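Beta-galactosidase (Streptococcus pneumoniae, PDB 4CUA) hydrolyses terminal beta-galactosidic bonds, and is represented here by a carbohydrate-binding module that probably recognises galactose-containing sugars. Local coordinates at residues 25-30 / 52-57; 94-99 / 159-164; 83-88 / 140-145. All coordinates share one frame; numbering follows the deposited sequence. Where two conformers were deposited one is given.

Interaction 1. Residues 25-30 / 52-57. With EDO (1,2-ethanediol), chain F; EDO (1,2-ethanediol), chain D.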
loop_
_atom_site.group_PDB
_atom_site.type_symbol
_atom_site.label_atom_id
_atom_site.label_comp_id
_atom_site.label_asym_id
_atom_site.label_seq_id
_atom_site.Cartn_x
_atom_site.Cartn_y
_atom_site.Cartn_z
ATOM N N SER A 25 -1.961 11.284 -1.679
ATOM C CA SER A 25 -2.514 10.835 -2.903
ATOM C C SER A 25 -2.916 11.940 -3.876
ATOM O O SER A 25 -3.306 13.024 -3.426
ATOM C CB SER A 25 -3.795 10.001 -2.676
ATOM O OG SER A 25 -3.606 8.997 -1.669
ATOM N N ASN A 26 -2.903 11.678 -5.186
ATOM C CA ASN A 26 -3.624 12.495 -6.084
ATOM C C ASN A 26 -5.115 12.334 -5.744
ATOM O O ASN A 26 -5.616 11.226 -5.741
ATOM C CB ASN A 26 -3.319 12.051 -7.504
ATOM C CG ASN A 26 -4.080 12.812 -8.539
ATOM O OD1 ASN A 26 -4.332 14.004 -8.354
ATOM N ND2 ASN A 26 -4.509 12.157 -9.582
ATOM N N PRO A 27 -5.851 13.413 -5.442
ATOM C CA PRO A 27 -7.177 13.211 -4.852
ATOM C C PRO A 27 -8.159 12.413 -5.671
ATOM O O PRO A 27 -9.006 11.742 -5.072
ATOM C CB PRO A 27 -7.648 14.630 -4.608
ATOM C CG PRO A 27 -6.383 15.331 -4.288
ATOM C CD PRO A 27 -5.391 14.797 -5.267
ATOM N N SER A 28 -8.077 12.428 -6.975
ATOM C CA SER A 28 -9.004 11.663 -7.814
ATOM C C SER A 28 -8.579 10.186 -7.933
ATOM O O SER A 28 -9.300 9.386 -8.582
ATOM C CB SER A 28 -9.088 12.248 -9.243
ATOM O OG SER A 28 -7.815 12.237 -9.797
ATOM N N ASP A 29 -7.443 9.842 -7.302
ATOM C CA ASP A 29 -6.893 8.486 -7.265
ATOM C C ASP A 29 -6.745 8.037 -5.809
ATOM O O ASP A 29 -5.625 7.783 -5.339
ATOM C CB ASP A 29 -5.529 8.427 -7.929
ATOM C CG ASP A 29 -5.551 8.698 -9.404
ATOM O OD1 ASP A 29 -6.444 8.208 -10.121
ATOM O OD2 ASP A 29 -4.549 9.325 -9.883
ATOM N N PRO A 30 -7.863 7.947 -5.090
ATOM C CA PRO A 30 -7.765 7.648 -3.648
ATOM C C PRO A 30 -7.180 6.272 -3.408
ATOM O O PRO A 30 -7.331 5.364 -4.240
ATOM C CB PRO A 30 -9.197 7.682 -3.183
ATOM C CG PRO A 30 -9.991 7.421 -4.426
ATOM C CD PRO A 30 -9.240 8.114 -5.512
ATOM N N TRP A 52 0.335 11.298 -8.424
ATOM C CA TRP A 52 0.603 12.108 -9.615
ATOM C C TRP A 52 0.477 13.588 -9.265
ATOM O O TRP A 52 -0.488 14.024 -8.728
ATOM C CB TRP A 52 -0.340 11.712 -10.736
ATOM C CG TRP A 52 -0.182 12.539 -11.969
ATOM C CD1 TRP A 52 0.754 12.354 -12.960
ATOM C CD2 TRP A 52 -0.998 13.633 -12.371
ATOM N NE1 TRP A 52 0.572 13.322 -13.932
ATOM C CE2 TRP A 52 -0.505 14.081 -13.613
ATOM C CE3 TRP A 52 -2.072 14.293 -11.809
ATOM C CZ2 TRP A 52 -1.045 15.205 -14.282
ATOM C CZ3 TRP A 52 -2.625 15.412 -12.491
ATOM C CH2 TRP A 52 -2.101 15.837 -13.703
ATOM N N ASN A 53 1.504 14.335 -9.641
ATOM C CA ASN A 53 1.582 15.786 -9.476
ATOM C C ASN A 53 1.463 16.237 -8.033
ATOM O O ASN A 53 1.040 17.370 -7.783
ATOM C CB ASN A 53 0.572 16.450 -10.372
ATOM C CG ASN A 53 0.874 17.925 -10.580
ATOM O OD1 ASN A 53 2.037 18.285 -10.666
ATOM N ND2 ASN A 53 -0.163 18.761 -10.607
ATOM N N ARG A 54 1.856 15.427 -7.063
ATOM C CA ARG A 54 1.828 15.807 -5.671
ATOM C C ARG A 54 3.217 16.321 -5.298
ATOM O O ARG A 54 4.205 16.075 -6.005
ATOM C CB ARG A 54 1.316 14.659 -4.753
ATOM C CG ARG A 54 -0.096 14.218 -5.036
ATOM C CD ARG A 54 -1.135 15.292 -4.736
ATOM N NE ARG A 54 -1.285 15.489 -3.312
ATOM C CZ ARG A 54 -2.236 16.273 -2.774
ATOM N NH1 ARG A 54 -3.039 17.015 -3.550
ATOM N NH2 ARG A 54 -2.392 16.266 -1.480
ATOM N N SER A 55 3.312 17.008 -4.193
ATOM C CA SER A 55 4.532 17.723 -3.881
ATOM C C SER A 55 5.686 16.839 -3.427
ATOM O O SER A 55 6.857 17.175 -3.641
ATOM C CB SER A 55 4.224 18.789 -2.839
ATOM O OG SER A 55 3.717 18.205 -1.633
ATOM N N ASN A 56 5.418 15.711 -2.766
ATOM C CA ASN A 56 6.479 14.858 -2.262
ATOM C C ASN A 56 6.712 13.750 -3.269
ATOM O O ASN A 56 5.763 13.054 -3.645
ATOM C CB ASN A 56 6.129 14.227 -0.895
ATOM C CG ASN A 56 7.321 13.580 -0.194
ATOM O OD1 ASN A 56 8.347 13.199 -0.777
ATOM N ND2 ASN A 56 7.146 13.431 1.092
ATOM N N PRO A 57 7.949 13.571 -3.707
ATOM C CA PRO A 57 8.196 12.471 -4.665
ATOM C C PRO A 57 8.125 11.081 -4.027
ATOM O O PRO A 57 8.101 10.093 -4.780
ATOM C CB PRO A 57 9.636 12.740 -5.173
ATOM C CG PRO A 57 10.295 13.553 -4.115
ATOM C CD PRO A 57 9.172 14.403 -3.512
HETATM C C1 EDO F . -10.557 6.468 -10.040
HETATM O O1 EDO F . -10.460 6.922 -8.712
HETATM C C2 EDO F . -9.268 6.761 -10.788
HETATM O O2 EDO F . -8.174 5.939 -10.298
HETATM C C1 EDO D . -2.193 9.304 -13.896
HETATM O O1 EDO D . -2.930 9.166 -15.099
HETATM C C2 EDO D . -3.014 9.862 -12.753
HETATM O O2 EDO D . -4.060 8.885 -12.435
HETATM O O HOH W 1 -2.366 15.924 -8.004
#
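Asn26 lies alongside Trp52, the two side chains pointing the same way, and its ND2 comes to 3.9 Å from CE3 on the benzene half of the indole. The amide and ring planes stand 64° apart, making this a slanting van der Waals contact and not a flat stack. With CG of Asn26 anti to the backbone N (chi1 177°), that carbon sits beside Trp52. The CB of Asn26 rests 3.7 Å from Trp52 O. Asparagine suits the place because its amide can donate at one end and accept at the other. ND2 gives a hydrogen bond of 2.8 Å to Asp29 OD2, keeping it nearly in the amide plane but arriving from above the carboxylate plane. OD1 instead takes a hydrogen from a water that also donates to Trp52 O, 2.8 Å from the water, so one solvent molecule ties the side chain to the facing backbone. Asp29 OD2 further accepts from Thr50 OG1 and from an ethanediol, probably a relic of crystallisation; C1 of that same ethanediol sits over a face of the indole.

The second half of the contact is made by Arg54. Its chain bends at chi2 and chi3, and the guanidinium lays one face over Ser25 O, which is 3.2 Å from NE at an angle too poor for a hydrogen bond. NH2 forms a salt bridge with Asp24, while NH1 packs against Pro27 CD at 3.7 Å. Proline fits the second position of a turn, where its fixed phi is already close to what is needed.

Asn26 to Asp29 thus form a type I beta turn, closed by Asp29 N to Asn26 O and braced by its own first and last side chains. Its packing on 52-57 joins the surface loops after strands 19-22 and 49-50 of the galactose-binding-like beta-sandwich.

Interaction 2. Residues 94-99 / 159-164; sequences SYVIEY and RIRMVK. With EDO (1,2-ethanediol), chain E.
Glu98 is clamped between Arg159 and Arg161, all three on one face of an antiparallel pair of strands. OE1 accepts twice: from Arg161 NE at 2.8 Å, on the syn side, and from Arg159 NE at 3.2 Å, on the anti side. The two donors reach it from opposite faces of the carboxylate plane, and each N-H keeps OE1 close to its own guanidinium plane. OE2 faces Arg161 NH2, but their 2.4 Å separation is doubtful, perhaps partly because Glu98 has two conformers. A water donates to OE2 and accepts a weak bond from Arg159 NH2. CG of Arg161 is anti to the backbone N (chi1 180°), and the chain bends at chi3. Val96 CB lies over one face of its guanidinium, 3.9 Å from NH2. Arg161 NH1 pairs with Glu58; Arg159 NH1 bonds an ethanediol, probably from crystallisation, and its guanidinium makes a cation-pi contact with Trp128.

Backbone groups pair regularly. Val96 N gives to Arg161 O (2.8 Å) and Arg161 N returns a bond to Val96 O (2.9 Å); Glu98 and Arg159 exchange bonds likewise, and Val163 N donates to Ser94 O. The other face is apolar: Ile97 CG1 meets Ile160 CG1 at 3.9 Å, branched chains suited to a sheet facing the core.

Held by two arginines, the buried carboxylate would most likely stay ionised, with Glu58 offsetting part of their positive charge.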
loop_
_atom_site.group_PDB
_atom_site.type_symbol
_atom_site.label_atom_id
_atom_site.label_comp_id
_atom_site.label_asym_id
_atom_site.label_seq_id
_atom_site.Cartn_x
_atom_site.Cartn_y
_atom_site.Cartn_z
ATOM N N SER A 94 12.644 3.389 -6.423
ATOM C CA SER A 94 13.146 2.753 -5.248
ATOM C C SER A 94 11.993 2.573 -4.274
ATOM O O SER A 94 10.976 3.272 -4.396
ATOM C CB SER A 94 14.286 3.601 -4.636
ATOM O OG SER A 94 13.812 4.809 -4.058
ATOM N N TYR A 95 12.125 1.643 -3.354
ATOM C CA TYR A 95 11.096 1.370 -2.348
ATOM C C TYR A 95 11.639 0.643 -1.154
ATOM O O TYR A 95 12.737 0.052 -1.180
ATOM C CB TYR A 95 9.944 0.506 -2.973
ATOM C CG TYR A 95 10.477 -0.862 -3.396
ATOM C CD1 TYR A 95 11.038 -1.058 -4.625
ATOM C CD2 TYR A 95 10.412 -1.928 -2.538
ATOM C CE1 TYR A 95 11.582 -2.303 -4.996
ATOM C CE2 TYR A 95 10.955 -3.157 -2.904
ATOM C CZ TYR A 95 11.499 -3.319 -4.134
ATOM O OH TYR A 95 12.059 -4.574 -4.466
ATOM N N VAL A 96 10.902 0.681 -0.083
ATOM C CA VAL A 96 11.161 -0.082 1.104
ATOM C C VAL A 96 9.822 -0.630 1.564
ATOM O O VAL A 96 8.831 0.099 1.639
ATOM C CB VAL A 96 11.694 0.769 2.250
ATOM C CG1 VAL A 96 11.872 -0.037 3.515
ATOM C CG2 VAL A 96 13.010 1.387 1.804
ATOM N N ILE A 97 9.778 -1.913 1.887
ATOM C CA ILE A 97 8.606 -2.514 2.508
ATOM C C ILE A 97 8.802 -2.615 4.017
ATOM O O ILE A 97 9.862 -3.111 4.498
ATOM C CB ILE A 97 8.288 -3.911 1.902
ATOM C CG1 ILE A 97 8.024 -3.791 0.411
ATOM C CG2 ILE A 97 7.135 -4.577 2.616
ATOM C CD1 ILE A 97 7.966 -5.079 -0.358
ATOM N N GLU A 98 7.824 -2.150 4.772
ATOM C CA GLU A 98 7.926 -1.932 6.215
ATOM C C GLU A 98 6.732 -2.469 6.930
ATOM O O GLU A 98 5.653 -2.534 6.336
ATOM C CB GLU A 98 8.043 -0.407 6.475
ATOM C CG GLU A 98 9.343 0.136 5.944
ATOM C CD GLU A 98 9.443 1.659 5.937
ATOM O OE1 GLU A 98 8.484 2.375 5.567
ATOM O OE2 GLU A 98 10.526 2.139 6.292
ATOM N N TYR A 99 6.879 -2.802 8.216
ATOM C CA TYR A 99 5.813 -3.251 9.041
ATOM C C TYR A 99 5.723 -2.499 10.340
ATOM O O TYR A 99 6.776 -2.001 10.845
ATOM C CB TYR A 99 5.894 -4.794 9.311
ATOM C CG TYR A 99 7.025 -5.257 10.188
ATOM C CD1 TYR A 99 8.314 -5.386 9.685
ATOM C CD2 TYR A 99 6.787 -5.582 11.492
ATOM C CE1 TYR A 99 9.407 -5.796 10.516
ATOM C CE2 TYR A 99 7.823 -6.027 12.301
ATOM C CZ TYR A 99 9.097 -6.136 11.778
ATOM O OH TYR A 99 10.176 -6.525 12.607
ATOM N N ARG A 159 3.283 -1.486 4.876
ATOM C CA ARG A 159 3.268 -0.493 3.818
ATOM C C ARG A 159 4.471 -0.611 2.913
ATOM O O ARG A 159 5.525 -1.194 3.280
ATOM C CB ARG A 159 3.173 0.934 4.340
ATOM C CG ARG A 159 4.455 1.484 4.967
ATOM C CD ARG A 159 4.170 2.824 5.629
ATOM N NE ARG A 159 5.442 3.371 6.099
ATOM C CZ ARG A 159 5.506 4.536 6.758
ATOM N NH1 ARG A 159 4.416 5.269 6.946
ATOM N NH2 ARG A 159 6.683 4.954 7.166
ATOM N N ILE A 160 4.320 -0.108 1.707
ATOM C CA ILE A 160 5.374 0.027 0.760
ATOM C C ILE A 160 5.592 1.538 0.528
ATOM O O ILE A 160 4.723 2.239 0.135
ATOM C CB ILE A 160 5.176 -0.848 -0.517
ATOM C CG1 ILE A 160 6.358 -0.739 -1.424
ATOM C CG2 ILE A 160 3.864 -0.491 -1.239
ATOM C CD1 ILE A 160 6.353 -1.649 -2.637
ATOM N N ARG A 161 6.825 1.974 0.802
ATOM C CA ARG A 161 7.212 3.399 0.770
ATOM C C ARG A 161 8.135 3.589 -0.407
ATOM O O ARG A 161 9.188 2.900 -0.553
ATOM C CB ARG A 161 7.874 3.732 2.101
ATOM C CG ARG A 161 8.327 5.197 2.188
ATOM C CD ARG A 161 8.633 5.574 3.596
ATOM N NE ARG A 161 9.553 4.660 4.276
ATOM C CZ ARG A 161 10.867 4.638 4.124
ATOM N NH1 ARG A 161 11.495 5.518 3.350
ATOM N NH2 ARG A 161 11.557 3.750 4.809
HETATM N N MSE A 162 7.758 4.498 -1.305
HETATM C CA MSE A 162 8.235 4.493 -2.662
HETATM C C MSE A 162 8.613 5.849 -3.222
HETATM O O MSE A 162 7.900 6.815 -2.980
HETATM C CB MSE A 162 7.108 4.033 -3.609
HETATM C CG MSE A 162 6.672 2.602 -3.262
HETATM SE SE MSE A 162 4.990 2.139 -4.171
HETATM C CE MSE A 162 3.808 3.353 -3.202
ATOM N N VAL A 163 9.722 5.935 -3.925
ATOM C CA VAL A 163 10.103 7.189 -4.579
ATOM C C VAL A 163 9.816 7.086 -6.047
ATOM O O VAL A 163 10.215 6.101 -6.724
ATOM C CB VAL A 163 11.598 7.490 -4.371
ATOM C CG1 VAL A 163 11.888 8.854 -4.970
ATOM C CG2 VAL A 163 11.941 7.519 -2.908
ATOM N N LYS A 164 9.130 8.075 -6.624
ATOM C CA LYS A 164 8.817 8.041 -8.030
ATOM C C LYS A 164 10.005 8.039 -8.942
ATOM O O LYS A 164 11.065 8.529 -8.555
ATOM C CB LYS A 164 7.933 9.219 -8.426
ATOM C CG LYS A 164 8.685 10.536 -8.486
ATOM C CD LYS A 164 7.827 11.629 -9.095
ATOM C CE LYS A 164 8.681 12.882 -9.405
ATOM N NZ LYS A 164 9.743 12.615 -10.421
HETATM C C1 EDO E . 2.304 7.547 6.554
HETATM O O1 EDO E . 1.647 8.723 6.450
HETATM C C2 EDO E . 1.301 6.446 6.016
HETATM O O2 EDO E . 2.024 5.412 5.598
HETATM O O HOH W 2 9.788 4.498 7.965
#

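Interaction 3. Residues 83-88 / 140-145; sequences FHEDHG and LKAGEM. With EDO (1,2-ethanediol), chain D.
Phe83 and Leu140 run obliquely across one another, with ring atom CE2 3.9 Å from Leu140 CD1. The methyl meets the ring neither squarely on its face nor at its edge. CG of Phe83 is anti to the carbonyl carbon (chi1 -66°), and the carbonyl O of Lys141 lies near the ring plane, at its edge. Asn146 packs on both side chains and Phe148 on Leu140; an apolar ring and branched chain suit this interface, which Pro92 and Ile173 also line beside Phe83.

Ala142 aims its CB at the other segment. In one of two deposited conformers, Glu85 lays its extended chain over that methyl, whose small size lets Glu85 CG approach Ala142 CB to 3.5 Å. Gly143 N then donates a nearly straight hydrogen bond to Phe83 O, 2.9 Å long. Gly143 adopts a positive phi of 93°, where a CB would press on the preceding carbonyl, so glycine fits these backbone angles.

Further along, Asp86 OD1 accepts from Gly88 N, forming an Asx turn, while His84 ND1 is bonded to Ser172. The contact joins the loops following strand 70-83 and preceding strand 145-155 of the galactose-binding-like beta-sandwich, with the His84 side chain about 9 Å from the bound calcium ion.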
loop_
_atom_site.group_PDB
_atom_site.type_symbol
_atom_site.label_atom_id
_atom_site.label_comp_id
_atom_site.label_asym_id
_atom_site.label_seq_id
_atom_site.Cartn_x
_atom_site.Cartn_y
_atom_site.Cartn_z
ATOM N N PHE A 83 1.626 -2.501 -10.313
ATOM C CA PHE A 83 1.972 -1.164 -10.764
ATOM C C PHE A 83 1.306 -0.836 -12.081
ATOM O O PHE A 83 1.236 -1.672 -13.004
ATOM C CB PHE A 83 3.508 -1.017 -10.847
ATOM C CG PHE A 83 4.185 -1.103 -9.516
ATOM C CD1 PHE A 83 4.047 -0.079 -8.588
ATOM C CD2 PHE A 83 4.918 -2.231 -9.137
ATOM C CE1 PHE A 83 4.657 -0.177 -7.338
ATOM C CE2 PHE A 83 5.498 -2.330 -7.891
ATOM C CZ PHE A 83 5.372 -1.302 -6.987
ATOM N N HIS A 84 0.922 0.425 -12.253
ATOM C CA HIS A 84 0.361 0.944 -13.464
ATOM C C HIS A 84 1.267 2.014 -14.043
ATOM O O HIS A 84 1.960 2.659 -13.319
ATOM C CB HIS A 84 -1.087 1.438 -13.204
ATOM C CG HIS A 84 -1.551 2.522 -14.133
ATOM N ND1 HIS A 84 -1.205 3.826 -13.946
ATOM C CD2 HIS A 84 -2.269 2.481 -15.277
ATOM C CE1 HIS A 84 -1.717 4.573 -14.909
ATOM N NE2 HIS A 84 -2.376 3.783 -15.737
ATOM N N GLU A 85 1.239 2.171 -15.347
ATOM C CA GLU A 85 2.025 3.242 -15.964
ATOM C C GLU A 85 1.299 3.844 -17.135
ATOM O O GLU A 85 0.635 3.170 -17.920
ATOM C CB GLU A 85 3.400 2.746 -16.426
ATOM C CG GLU A 85 3.383 1.806 -17.610
ATOM C CD GLU A 85 4.779 1.425 -18.077
ATOM O OE1 GLU A 85 5.762 1.969 -17.570
ATOM O OE2 GLU A 85 4.893 0.542 -18.947
ATOM N N ASP A 86 1.490 5.154 -17.267
ATOM C CA ASP A 86 1.053 5.929 -18.424
ATOM C C ASP A 86 2.139 7.038 -18.621
ATOM O O ASP A 86 3.200 6.937 -18.036
ATOM C CB ASP A 86 -0.389 6.407 -18.328
ATOM C CG ASP A 86 -0.646 7.405 -17.171
ATOM O OD1 ASP A 86 0.287 8.048 -16.659
ATOM O OD2 ASP A 86 -1.873 7.526 -16.843
ATOM N N HIS A 87 1.860 8.063 -19.427
ATOM C CA HIS A 87 2.854 9.115 -19.646
ATOM C C HIS A 87 3.292 9.764 -18.330
ATOM O O HIS A 87 4.459 10.126 -18.171
ATOM C CB HIS A 87 2.302 10.183 -20.605
ATOM C CG HIS A 87 3.272 11.281 -20.910
ATOM N ND1 HIS A 87 4.454 11.066 -21.592
ATOM C CD2 HIS A 87 3.225 12.612 -20.649
ATOM C CE1 HIS A 87 5.101 12.213 -21.718
ATOM N NE2 HIS A 87 4.382 13.162 -21.148
ATOM N N GLY A 88 2.354 9.878 -17.387
ATOM C CA GLY A 88 2.584 10.593 -16.158
ATOM C C GLY A 88 2.999 9.891 -14.883
ATOM O O GLY A 88 3.542 10.500 -13.993
ATOM N N LEU A 140 11.021 -3.926 -11.011
ATOM C CA LEU A 140 9.574 -3.754 -10.978
ATOM C C LEU A 140 9.065 -3.540 -12.374
ATOM O O LEU A 140 9.710 -2.862 -13.208
ATOM C CB LEU A 140 9.245 -2.543 -10.100
ATOM C CG LEU A 140 9.767 -2.567 -8.674
ATOM C CD1 LEU A 140 9.281 -1.318 -7.934
ATOM C CD2 LEU A 140 9.369 -3.830 -7.946
ATOM N N LYS A 141 7.864 -4.068 -12.642
ATOM C CA LYS A 141 7.245 -3.947 -13.926
ATOM C C LYS A 141 5.799 -3.465 -13.788
ATOM O O LYS A 141 5.001 -3.984 -13.001
ATOM C CB LYS A 141 7.226 -5.293 -14.656
ATOM C CG LYS A 141 8.607 -5.796 -15.064
ATOM C CD LYS A 141 9.067 -5.130 -16.361
ATOM C CE LYS A 141 10.552 -5.356 -16.673
ATOM N NZ LYS A 141 11.001 -6.722 -16.263
ATOM N N ALA A 142 5.447 -2.454 -14.547
ATOM C CA ALA A 142 4.074 -2.111 -14.665
ATOM C C ALA A 142 3.394 -3.164 -15.493
ATOM O O ALA A 142 4.010 -3.833 -16.319
ATOM C CB ALA A 142 3.897 -0.755 -15.316
ATOM N N GLY A 143 2.091 -3.309 -15.283
ATOM C CA GLY A 143 1.263 -4.187 -16.107
ATOM C C GLY A 143 1.087 -5.608 -15.591
ATOM O O GLY A 143 0.571 -6.446 -16.300
ATOM N N GLU A 144 1.493 -5.865 -14.362
ATOM C CA GLU A 144 1.327 -7.157 -13.751
ATOM C C GLU A 144 1.427 -7.014 -12.260
ATOM O O GLU A 144 1.933 -5.982 -11.772
ATOM C CB GLU A 144 2.394 -8.167 -14.257
ATOM C CG GLU A 144 3.791 -7.844 -13.808
ATOM C CD GLU A 144 4.881 -8.683 -14.487
ATOM O OE1 GLU A 144 5.156 -8.442 -15.639
ATOM O OE2 GLU A 144 5.502 -9.499 -13.779
HETATM N N MSE A 145 0.999 -8.042 -11.524
HETATM C CA MSE A 145 1.170 -8.107 -10.064
HETATM C C MSE A 145 2.589 -8.473 -9.773
HETATM O O MSE A 145 3.092 -9.524 -10.234
HETATM C CB MSE A 145 0.224 -9.141 -9.506
HETATM C CG MSE A 145 -1.264 -8.887 -9.713
HETATM SE SE MSE A 145 -1.929 -7.152 -9.053
HETATM C CE MSE A 145 -1.761 -7.487 -7.151
HETATM C C1 EDO D . -2.193 9.304 -13.896
HETATM O O1 EDO D . -2.930 9.166 -15.099
HETATM C C2 EDO D . -3.014 9.862 -12.753
HETATM O O2 EDO D . -4.060 8.885 -12.435
#

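Interactions 2 and 3 are both partly buried, interaction 2 lying nearer the centre of the chain; interaction 1 is the surface contact. Interaction 2 is a regular strand pair with five backbone hydrogen bonds and a charged cluster on one face. The other two join irregular loops. Interaction 1 relies on water, an internally braced turn and a guanidinium laid over a carbonyl; interaction 3 mixes a single backbone bond with apolar packing. All three are linked: Pro57 O probably accepts from Lys164 N, joining interactions 1 and 2, and Phe83 CE1 touches the selenium of Met162 while Leu140 meets Tyr95, carrying the core between interactions 2 and 3. Interactions 1 and 3 share an ethanediol, and Trp52 packs on Gly88 O.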